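Local coordinates for envelope polyprotein (Puumala orthohantavirus, PDB 5FXU) that forms part of the glycosylated, antigenic surface of the hantavirus particle and probably works there with its partner glycoprotein Gc during entry into host cells, at residues A[133-139]-A[151-155]; A[4-8]-A[20-24]; A[220-224]-A[335-339]. All blocks are in the same frame, centred on the assembly; numbering follows the deposited sequence.

Contact 1. Residues A[133-139]-A[151-155]; sequences TCITTKS and VNYEK
Y153, K138 and K155 hold this contact between strand 151-155 and the segment 133-139, which is helical over 133-136, leaves helical angles at T137 and becomes extended at S139. The pairing is antiparallel: S139 and N152 form a non-hydrogen-bonded pair (CA-CA 4.6 Å), and beyond them Y153 N donates to K138 O (2.8 Å, 168°). K138 starts away from the strand, but its t, p, t, p side chain curls back so that NZ donates to Y153 O at 2.8 Å. The CA-CB bond of Y153 points toward 133-139 and the ring (chi1 m, chi2 81°) is buried against it. T137 lies over one ring face (T137 CG2 to Y153 CE1 3.5 Å), while C134 SG makes a sulfur-aromatic contact at the edge, 5.4 Å from the centroid. K155 NZ donates to C134 O (3.3 Å), a carbonyl of the short helix. This is the open end of a beta-hairpin, strands 139-144 and 147-155, whose second strand also pairs in parallel with strand 3-9; C134 is disulfide-bonded to C9 there.

Contact 2. Residues A[4-8]-A[20-24]; sequences ELKIE and VIGSV
Strands 4-8 and 20-24 run antiparallel at 160°, their axes 5.6 Å apart, without a direct hydrogen bond between them. L5 CA faces V24 CA at 5.5 Å and I7 CA faces G22 CA at 5.4 Å. L5 (t, t) leaves its strand sideways and turns its end inward, bringing L5 CD2 to 3.5 Å from G22 C. I7 (m, m) does likewise, with I7 CD1 3.4 Å from G22 N and I7 CG2 3.7 Å from V20 CB. G22 lets both ends in, since a CB on it would clash with L5 CD2, I7 CD1 and K6 O. At the far end V24 (p) points inward, V24 CG1 lying 4.1 Å from L5 CB. Waters fill the gap along the backbones: one accepts from S23 N (2.9 Å) and lies 3.0 Å from K6 O, another accepts from E8 N (2.8 Å) and lies 2.9 Å from I21 O. Two sheets thus meet here: strand 3-9 is the edge of the one containing 147-155, and strand 19-30 pairs with 120-130 and 237-243 in the other.

Contact 3. Residues A[220-224]-A[335-339]; sequences SCTGN and VCDKK
A disulfide-anchored loop-to-loop contact joins 220-224, which follows helix 208-216, to 335-339, which leads into strand 340-354; neither segment is regular helix or strand. C221 (chi1 m) points toward the partner loop, and its SG bonds C336 SG at 2.1 Å with chi3 -109°. C336 has chi1 of -94°, between wells, and the two CA atoms lie 5.6 Å apart. Next to this cross-link N224 (chi1 m) reaches over: N224 ND2 donates to C336 O (3.1 Å, 166°), so the carbonyl beside the disulfide is held by a side chain of the opposing loop. A water adds a second tie, donating to N224 OD1 (2.9 Å) and to C336 O (3.0 Å); N224 OD1 is also hydrogen-bonded to T314. The second loop turns at K338, which has left-handed helical angles (63/27), and K339 then runs back along it, extended beyond a p chi1; K339 NZ donates to V335 O at 2.7 Å, and K339 CE packs 3.5 Å from N224 ND2. V335 sits beside a NAG of the glycan near N332. Helix 208-216 flanks the contact, E209 and E213 forming salt bridges with K339, while V335 and K338 rest on Q297 of strand 296-302.

In the fold
From the N terminus, contact 2 closes first, bringing strand 3-9 against strand 19-30 across 11 intervening residues. Contact 1 follows, its 11-residue loop being largely the hairpin of strands 139-144 and 147-155. Contact 3 comes last and spans 110 residues. The three are in series, none nested or crossing. Contacts 1 and 2 nevertheless adjoin, centres 10 Å apart, because strands 3-9 and 147-155 are sheet neighbours. Contact 2 joins the four-strand sheet to the large one, whereas contact 1 fastens helix 133-136 to strand 147-155 of the four-strand sheet. Contact 3 lies on the opposite side of the chain's centre, 45 Å from contact 1 between centres, and ties the loop after helix 208-216 to the one leading into strand 340-354.

Contact 1. Residues A[133-139]-A[151-155]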
loop_
_atom_site.group_PDB
_atom_site.type_symbol
_atom_site.label_atom_id
_atom_site.label_comp_id
_atom_site.label_asym_id
_atom_site.label_seq_id
_atom_site.Cartn_x
_atom_site.Cartn_y
_atom_site.Cartn_z
ATOM N N THR A 133 -15.730 2.176 -15.774
ATOM C CA THR A 133 -16.604 1.689 -14.710
ATOM C C THR A 133 -17.612 2.747 -14.248
ATOM O O THR A 133 -18.746 2.410 -13.928
ATOM C CB THR A 133 -15.798 1.217 -13.486
ATOM O OG1 THR A 133 -14.716 0.417 -13.927
ATOM C CG2 THR A 133 -16.653 0.354 -12.575
ATOM N N CYS A 134 -17.186 4.004 -14.237
ATOM C CA CYS A 134 -18.048 5.154 -13.981
ATOM C C CYS A 134 -19.245 5.328 -14.943
ATOM O O CYS A 134 -20.252 5.930 -14.574
ATOM C CB CYS A 134 -17.198 6.435 -13.992
ATOM S SG CYS A 134 -16.124 6.614 -12.521
ATOM N N ILE A 135 -19.134 4.813 -16.169
ATOM C CA ILE A 135 -20.254 4.796 -17.113
ATOM C C ILE A 135 -21.182 3.627 -16.784
ATOM O O ILE A 135 -22.404 3.779 -16.838
ATOM C CB ILE A 135 -19.760 4.725 -18.585
ATOM C CG1 ILE A 135 -18.968 5.981 -18.920
ATOM C CG2 ILE A 135 -20.931 4.590 -19.559
ATOM C CD1 ILE A 135 -18.036 5.802 -20.092
ATOM N N THR A 136 -20.610 2.471 -16.450
ATOM C CA THR A 136 -21.396 1.269 -16.277
ATOM C C THR A 136 -22.073 1.124 -14.931
ATOM O O THR A 136 -22.963 0.271 -14.798
ATOM C CB THR A 136 -20.553 -0.006 -16.468
ATOM O OG1 THR A 136 -19.504 -0.069 -15.496
ATOM C CG2 THR A 136 -19.993 -0.061 -17.871
ATOM N N THR A 137 -21.650 1.892 -13.938
ATOM C CA THR A 137 -21.923 1.538 -12.528
ATOM C C THR A 137 -22.179 2.772 -11.654
ATOM O O THR A 137 -21.357 3.701 -11.650
ATOM C CB THR A 137 -20.739 0.717 -11.950
ATOM O OG1 THR A 137 -20.420 -0.362 -12.842
ATOM C CG2 THR A 137 -21.090 0.116 -10.589
ATOM N N LYS A 138 -23.318 2.770 -10.949
ATOM C CA LYS A 138 -23.647 3.774 -9.927
ATOM C C LYS A 138 -23.287 3.257 -8.513
ATOM O O LYS A 138 -22.711 3.976 -7.711
ATOM C CB LYS A 138 -25.137 4.143 -9.968
ATOM C CG LYS A 138 -25.596 5.212 -8.962
ATOM C CD LYS A 138 -25.040 6.615 -9.264
ATOM C CE LYS A 138 -25.232 7.601 -8.095
ATOM N NZ LYS A 138 -24.117 7.591 -7.072
ATOM N N SER A 139 -23.660 2.026 -8.222
ATOM C CA SER A 139 -23.282 1.396 -6.976
ATOM C C SER A 139 -23.280 -0.100 -7.108
ATOM O O SER A 139 -23.969 -0.657 -7.952
ATOM C CB SER A 139 -24.206 1.830 -5.826
ATOM O OG SER A 139 -25.571 1.625 -6.136
ATOM N N VAL A 151 -19.986 0.207 -2.650
ATOM C CA VAL A 151 -19.194 1.030 -3.545
ATOM C C VAL A 151 -20.144 2.021 -4.173
ATOM O O VAL A 151 -21.135 1.609 -4.753
ATOM C CB VAL A 151 -18.497 0.206 -4.639
ATOM C CG1 VAL A 151 -17.579 1.101 -5.469
ATOM C CG2 VAL A 151 -17.674 -0.928 -4.038
ATOM N N ASN A 152 -19.852 3.312 -4.048
ATOM C CA ASN A 152 -20.664 4.382 -4.622
ATOM C C ASN A 152 -19.832 5.168 -5.607
ATOM O O ASN A 152 -18.806 5.759 -5.239
ATOM C CB ASN A 152 -21.190 5.330 -3.554
ATOM C CG ASN A 152 -22.245 4.683 -2.674
ATOM O OD1 ASN A 152 -23.160 4.013 -3.157
ATOM N ND2 ASN A 152 -22.132 4.897 -1.368
ATOM N N TYR A 153 -20.281 5.181 -6.858
ATOM C CA TYR A 153 -19.621 5.961 -7.897
ATOM C C TYR A 153 -20.382 7.259 -7.959
ATOM O O TYR A 153 -21.589 7.247 -8.133
ATOM C CB TYR A 153 -19.652 5.218 -9.218
ATOM C CG TYR A 153 -18.806 3.962 -9.201
ATOM C CD1 TYR A 153 -19.291 2.785 -8.653
ATOM C CD2 TYR A 153 -17.535 3.940 -9.776
ATOM C CE1 TYR A 153 -18.530 1.627 -8.658
ATOM C CE2 TYR A 153 -16.769 2.779 -9.771
ATOM C CZ TYR A 153 -17.269 1.632 -9.212
ATOM O OH TYR A 153 -16.517 0.474 -9.179
ATOM N N GLU A 154 -19.678 8.367 -7.775
ATOM C CA GLU A 154 -20.296 9.680 -7.656
ATOM C C GLU A 154 -19.613 10.642 -8.607
ATOM O O GLU A 154 -18.380 10.662 -8.676
ATOM C CB GLU A 154 -20.157 10.160 -6.213
ATOM C CG GLU A 154 -21.322 11.006 -5.689
ATOM C CD GLU A 154 -21.749 10.622 -4.268
ATOM O OE1 GLU A 154 -20.860 10.414 -3.401
ATOM O OE2 GLU A 154 -22.977 10.502 -4.040
ATOM N N LYS A 155 -20.409 11.414 -9.348
ATOM C CA LYS A 155 -19.875 12.301 -10.381
ATOM C C LYS A 155 -19.358 13.580 -9.729
ATOM O O LYS A 155 -19.941 14.090 -8.774
ATOM C CB LYS A 155 -20.862 12.590 -11.529
ATOM C CG LYS A 155 -21.779 11.451 -11.990
ATOM C CD LYS A 155 -21.024 10.151 -12.308
ATOM C CE LYS A 155 -21.962 8.949 -12.504
ATOM N NZ LYS A 155 -21.383 7.652 -12.030
#

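Contact 2. Residues A[4-8]-A[20-24]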
loop_
_atom_site.group_PDB
_atom_site.type_symbol
_atom_site.label_atom_id
_atom_site.label_comp_id
_atom_site.label_asym_id
_atom_site.label_seq_id
_atom_site.Cartn_x
_atom_site.Cartn_y
_atom_site.Cartn_z
ATOM N N GLU A 4 -18.503 2.150 3.368
ATOM C CA GLU A 4 -18.681 2.921 2.137
ATOM C C GLU A 4 -17.346 3.160 1.404
ATOM O O GLU A 4 -16.432 3.782 1.940
ATOM C CB GLU A 4 -19.389 4.246 2.406
ATOM C CG GLU A 4 -19.750 4.959 1.113
ATOM C CD GLU A 4 -20.504 6.275 1.290
ATOM O OE1 GLU A 4 -20.523 6.846 2.411
ATOM O OE2 GLU A 4 -21.075 6.742 0.269
ATOM N N LEU A 5 -17.251 2.656 0.180
ATOM C CA LEU A 5 -16.100 2.901 -0.659
ATOM C C LEU A 5 -16.522 3.851 -1.778
ATOM O O LEU A 5 -17.277 3.493 -2.670
ATOM C CB LEU A 5 -15.536 1.588 -1.188
ATOM C CG LEU A 5 -14.073 1.583 -1.662
ATOM C CD1 LEU A 5 -13.583 0.154 -1.790
ATOM C CD2 LEU A 5 -13.919 2.306 -2.990
ATOM N N LYS A 6 -16.050 5.084 -1.689
ATOM C CA LYS A 6 -16.446 6.131 -2.594
ATOM C C LYS A 6 -15.466 6.214 -3.770
ATOM O O LYS A 6 -14.264 6.125 -3.609
ATOM C CB LYS A 6 -16.619 7.421 -1.780
ATOM C CG LYS A 6 -17.329 8.570 -2.488
ATOM C CD LYS A 6 -17.593 9.767 -1.564
ATOM C CE LYS A 6 -18.436 9.394 -0.333
ATOM N NZ LYS A 6 -19.169 10.579 0.220
ATOM N N ILE A 7 -16.016 6.285 -4.972
ATOM C CA ILE A 7 -15.234 6.517 -6.179
ATOM C C ILE A 7 -15.695 7.871 -6.723
ATOM O O ILE A 7 -16.875 8.088 -6.955
ATOM C CB ILE A 7 -15.439 5.382 -7.205
ATOM C CG1 ILE A 7 -14.939 4.047 -6.653
ATOM C CG2 ILE A 7 -14.773 5.683 -8.543
ATOM C CD1 ILE A 7 -13.441 3.943 -6.492
ATOM N N GLU A 8 -14.745 8.775 -6.889
ATOM C CA GLU A 8 -14.983 10.040 -7.515
ATOM C C GLU A 8 -14.765 9.873 -9.028
ATOM O O GLU A 8 -13.658 9.605 -9.485
ATOM C CB GLU A 8 -14.076 11.109 -6.936
ATOM C CG GLU A 8 -14.364 12.503 -7.491
ATOM C CD GLU A 8 -13.502 13.610 -6.895
ATOM O OE1 GLU A 8 -12.349 13.333 -6.459
ATOM O OE2 GLU A 8 -13.980 14.782 -6.904
ATOM N N VAL A 20 -9.504 4.909 -11.850
ATOM C CA VAL A 20 -10.100 5.375 -10.602
ATOM C C VAL A 20 -9.593 4.500 -9.458
ATOM O O VAL A 20 -9.290 3.351 -9.652
ATOM C CB VAL A 20 -11.659 5.395 -10.592
ATOM C CG1 VAL A 20 -12.183 6.533 -11.439
ATOM C CG2 VAL A 20 -12.278 4.080 -11.039
ATOM N N ILE A 21 -9.519 5.069 -8.266
ATOM C CA ILE A 21 -9.150 4.343 -7.061
ATOM C C ILE A 21 -9.985 4.817 -5.901
ATOM O O ILE A 21 -10.257 6.005 -5.775
ATOM C CB ILE A 21 -7.659 4.517 -6.718
ATOM C CG1 ILE A 21 -7.294 3.725 -5.443
ATOM C CG2 ILE A 21 -7.265 5.995 -6.619
ATOM C CD1 ILE A 21 -5.807 3.576 -5.243
ATOM N N GLY A 22 -10.376 3.888 -5.051
ATOM C CA GLY A 22 -10.973 4.220 -3.752
ATOM C C GLY A 22 -10.544 3.213 -2.691
ATOM O O GLY A 22 -9.997 2.161 -3.003
ATOM N N SER A 23 -10.791 3.523 -1.426
ATOM C CA SER A 23 -10.397 2.604 -0.358
ATOM C C SER A 23 -11.178 2.875 0.879
ATOM O O SER A 23 -11.584 3.988 1.097
ATOM C CB SER A 23 -8.870 2.648 -0.078
ATOM O OG SER A 23 -8.422 3.920 0.381
ATOM N N VAL A 24 -11.395 1.850 1.681
ATOM C CA VAL A 24 -12.072 2.021 2.960
ATOM C C VAL A 24 -11.467 1.078 4.016
ATOM O O VAL A 24 -11.163 -0.050 3.703
ATOM C CB VAL A 24 -13.594 1.802 2.819
ATOM C CG1 VAL A 24 -13.940 0.386 2.370
ATOM C CG2 VAL A 24 -14.303 2.124 4.134
HETATM O O HOH W 1 -14.381 5.830 0.544
HETATM O O HOH W 2 -12.256 6.051 -1.409
HETATM O O HOH W 3 -12.199 7.611 -7.162
#

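Contact 3. Residues A[220-224]-A[335-339]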
loop_
_atom_site.group_PDB
_atom_site.type_symbol
_atom_site.label_atom_id
_atom_site.label_comp_id
_atom_site.label_asym_id
_atom_site.label_seq_id
_atom_site.Cartn_x
_atom_site.Cartn_y
_atom_site.Cartn_z
ATOM N N SER A 220 27.608 3.686 4.141
ATOM C CA SER A 220 27.217 2.559 3.275
ATOM C C SER A 220 26.667 1.312 4.002
ATOM O O SER A 220 27.363 0.682 4.804
ATOM C CB SER A 220 28.404 2.146 2.396
ATOM O OG SER A 220 27.967 1.381 1.289
ATOM N N CYS A 221 25.412 0.969 3.696
ATOM C CA CYS A 221 24.819 -0.324 4.068
ATOM C C CYS A 221 25.257 -1.423 3.139
ATOM O O CYS A 221 25.277 -1.245 1.934
ATOM C CB CYS A 221 23.290 -0.306 4.020
ATOM S SG CYS A 221 22.438 0.541 5.344
ATOM N N THR A 222 25.511 -2.592 3.704
ATOM C CA THR A 222 26.115 -3.681 2.931
ATOM C C THR A 222 25.060 -4.422 2.073
ATOM O O THR A 222 25.171 -4.474 0.836
ATOM C CB THR A 222 26.931 -4.663 3.831
ATOM O OG1 THR A 222 26.064 -5.318 4.774
ATOM C CG2 THR A 222 28.081 -3.931 4.595
ATOM N N GLY A 223 24.032 -4.947 2.738
ATOM C CA GLY A 223 23.079 -5.897 2.144
ATOM C C GLY A 223 21.575 -5.606 2.168
ATOM O O GLY A 223 20.818 -6.241 2.915
ATOM N N ASN A 224 21.139 -4.657 1.338
ATOM C CA ASN A 224 19.710 -4.409 1.075
ATOM C C ASN A 224 19.298 -4.661 -0.391
ATOM O O ASN A 224 19.141 -3.769 -1.241
ATOM C CB ASN A 224 19.300 -3.078 1.666
ATOM C CG ASN A 224 19.299 -3.117 3.214
ATOM O OD1 ASN A 224 18.611 -3.948 3.785
ATOM N ND2 ASN A 224 20.079 -2.263 3.884
ATOM N N VAL A 335 18.382 3.009 9.325
ATOM C CA VAL A 335 18.893 1.756 9.900
ATOM C C VAL A 335 19.374 0.865 8.758
ATOM O O VAL A 335 18.836 0.945 7.658
ATOM C CB VAL A 335 17.771 1.087 10.738
ATOM C CG1 VAL A 335 18.089 -0.347 11.120
ATOM C CG2 VAL A 335 17.513 1.921 11.985
ATOM N N CYS A 336 20.363 0.013 9.012
ATOM C CA CYS A 336 20.894 -0.881 7.968
ATOM C C CYS A 336 20.266 -2.261 7.977
ATOM O O CYS A 336 19.929 -2.798 6.924
ATOM C CB CYS A 336 22.415 -1.042 8.082
ATOM S SG CYS A 336 23.445 0.065 7.090
ATOM N N ASP A 337 20.121 -2.841 9.159
ATOM C CA ASP A 337 19.698 -4.235 9.280
ATOM C C ASP A 337 18.269 -4.382 9.765
ATOM O O ASP A 337 17.723 -3.494 10.413
ATOM C CB ASP A 337 20.628 -4.987 10.243
ATOM C CG ASP A 337 22.053 -5.092 9.723
ATOM O OD1 ASP A 337 22.248 -5.342 8.510
ATOM O OD2 ASP A 337 22.980 -4.945 10.547
ATOM N N LYS A 338 17.690 -5.535 9.446
ATOM C CA LYS A 338 16.430 -5.987 10.026
ATOM C C LYS A 338 15.225 -5.099 9.706
ATOM O O LYS A 338 14.243 -5.074 10.456
ATOM C CB LYS A 338 16.573 -6.164 11.548
ATOM C CG LYS A 338 17.606 -7.184 11.982
ATOM C CD LYS A 338 17.618 -7.301 13.508
ATOM C CE LYS A 338 18.357 -8.534 13.998
ATOM N NZ LYS A 338 19.744 -8.603 13.447
ATOM N N LYS A 339 15.285 -4.407 8.575
ATOM C CA LYS A 339 14.259 -3.441 8.214
ATOM C C LYS A 339 13.367 -3.949 7.092
ATOM O O LYS A 339 13.628 -4.993 6.474
ATOM C CB LYS A 339 14.885 -2.092 7.878
ATOM C CG LYS A 339 15.682 -2.027 6.589
ATOM C CD LYS A 339 16.229 -0.627 6.362
ATOM C CE LYS A 339 17.394 -0.643 5.391
ATOM N NZ LYS A 339 17.871 0.738 5.142
HETATM O O HOH W 4 17.875 -4.867 6.411
#